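Local coordinates for protein Avidin/streptavidin (Shewanella denitrificans, PDB 3SZI) that probably binds biotin inside an eight-stranded antiparallel beta barrel, as other members of the avidin family do, at residues Q90-T95 and Q114-Q119. Residues are numbered along the deposited sequence; the frame is centred on the assembly and turned at random. Where two conformers were deposited one is given.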
# COMPACT_ATOMS: atom_id res chain seq x y z
N GLN A 90 -24.33 7.96 -1.74
CA GLN A 90 -23.69 7.16 -0.71
C GLN A 90 -22.30 6.88 -1.27
O GLN A 90 -22.16 6.51 -2.44
CB GLN A 90 -24.43 5.83 -0.50
CG GLN A 90 -24.17 5.11 0.81
CD GLN A 90 -23.39 3.81 0.65
OE1 GLN A 90 -22.24 3.71 1.10
NE2 GLN A 90 -24.02 2.80 0.04
N GLY A 91 -21.29 7.09 -0.44
CA GLY A 91 -19.91 6.83 -0.84
C GLY A 91 -19.51 5.40 -0.51
O GLY A 91 -19.93 4.83 0.50
N LYS A 92 -18.72 4.81 -1.39
CA LYS A 92 -18.17 3.47 -1.21
C LYS A 92 -16.71 3.52 -1.65
O LYS A 92 -16.34 4.36 -2.47
CB LYS A 92 -18.92 2.45 -2.10
CG LYS A 92 -20.32 2.04 -1.58
CD LYS A 92 -21.11 1.25 -2.62
CE LYS A 92 -20.73 -0.22 -2.70
NZ LYS A 92 -21.50 -0.94 -3.80
N ILE A 93 -15.88 2.65 -1.09
CA ILE A 93 -14.53 2.44 -1.61
C ILE A 93 -14.45 0.98 -2.05
O ILE A 93 -14.67 0.07 -1.24
CB ILE A 93 -13.43 2.75 -0.57
CG1 ILE A 93 -13.56 4.19 -0.07
CG2 ILE A 93 -12.05 2.49 -1.17
CD1 ILE A 93 -12.57 4.56 1.07
N SER A 94 -14.10 0.75 -3.30
CA SER A 94 -14.00 -0.60 -3.83
C SER A 94 -12.51 -0.90 -4.02
O SER A 94 -11.80 -0.09 -4.60
CB SER A 94 -14.73 -0.65 -5.18
OG SER A 94 -14.71 -1.96 -5.72
N THR A 95 -12.05 -2.02 -3.45
CA THR A 95 -10.61 -2.29 -3.36
C THR A 95 -10.25 -3.70 -3.78
O THR A 95 -11.07 -4.63 -3.73
CB THR A 95 -10.07 -2.12 -1.90
OG1 THR A 95 -10.49 -3.22 -1.06
CG2 THR A 95 -10.48 -0.79 -1.30
N GLN A 114 -10.66 -9.23 -2.34
CA GLN A 114 -11.40 -8.03 -2.64
C GLN A 114 -12.26 -7.61 -1.46
O GLN A 114 -12.94 -8.43 -0.85
CB GLN A 114 -12.25 -8.27 -3.87
CG GLN A 114 -13.22 -7.18 -4.15
CD GLN A 114 -14.24 -7.62 -5.18
OE1 GLN A 114 -14.57 -8.81 -5.27
NE2 GLN A 114 -14.72 -6.67 -5.97
N ASP A 115 -12.19 -6.31 -1.12
CA ASP A 115 -13.05 -5.73 -0.08
C ASP A 115 -13.79 -4.55 -0.67
O ASP A 115 -13.21 -3.75 -1.39
CB ASP A 115 -12.21 -5.16 1.08
CG ASP A 115 -11.71 -6.21 2.06
OD1 ASP A 115 -12.15 -7.38 2.02
OD2 ASP A 115 -10.84 -5.86 2.87
N VAL A 116 -15.07 -4.43 -0.36
CA VAL A 116 -15.81 -3.20 -0.69
C VAL A 116 -16.27 -2.59 0.61
O VAL A 116 -16.75 -3.30 1.50
CB VAL A 116 -17.00 -3.49 -1.61
CG1 VAL A 116 -17.80 -2.19 -1.93
CG2 VAL A 116 -16.48 -4.13 -2.89
N PHE A 117 -16.12 -1.27 0.73
CA PHE A 117 -16.43 -0.56 1.96
C PHE A 117 -17.54 0.45 1.72
O PHE A 117 -17.55 1.12 0.67
CB PHE A 117 -15.20 0.24 2.46
CG PHE A 117 -14.00 -0.60 2.83
CD1 PHE A 117 -13.13 -1.08 1.86
CD2 PHE A 117 -13.73 -0.87 4.17
CE1 PHE A 117 -12.00 -1.86 2.24
CE2 PHE A 117 -12.61 -1.61 4.54
CZ PHE A 117 -11.76 -2.12 3.58
N SER A 118 -18.45 0.57 2.69
CA SER A 118 -19.48 1.61 2.66
C SER A 118 -19.17 2.68 3.71
O SER A 118 -18.58 2.39 4.74
CB SER A 118 -20.86 1.02 2.96
OG SER A 118 -21.86 2.03 2.89
N GLN A 119 -19.60 3.91 3.45
CA GLN A 119 -19.34 4.93 4.47
C GLN A 119 -20.16 4.62 5.72
O GLN A 119 -21.24 4.02 5.69
CB GLN A 119 -19.46 6.41 4.01
CG GLN A 119 -18.23 7.24 4.53
CD GLN A 119 -18.46 8.72 4.86
OE1 GLN A 119 -18.13 9.61 4.07
NE2 GLN A 119 -18.96 8.98 6.06
O HOH W 1 -13.28 -4.31 -5.58
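The last two strands of the avidin-type beta barrel form an antiparallel hairpin, and Ile93 and Phe117 pair at the middle of this part of it. Ile93 N donates to Phe117 O at 2.9 Å, and Phe117 N returns a bond to Ile93 O at 2.8 Å. Toward one end, Gln119 N reaches Gly91 O at 3.1 Å. Ile93, Thr95, Asp115 and Phe117 share one face of the sheet, where Phe117 and Asp115 also meet Tyr36. The Phe117 ring turns its edge to Thr95, with OG1 close to the ring plane and 3.9 Å from CE1. The carboxylate of Asp115 binds Gln16 through OD1 and Trp80 through OD2, which ties the hairpin to other parts of the barrel. On the other face, Lys92 bends at chi3 (81°) and lays CE against CG1 of Val116 at 3.6 Å. A water there links Ser94 OG, Thr95 O and Gln114 NE2. Two donors of Thr95 grip Asp115 O. The backbone N comes almost straight on, with a C=O...N angle of 171°. The hydroxyl sits between its own backbone N and carbonyl carbon (chi1 73°), and from there OG1 donates to Asp115 O at 2.8 Å.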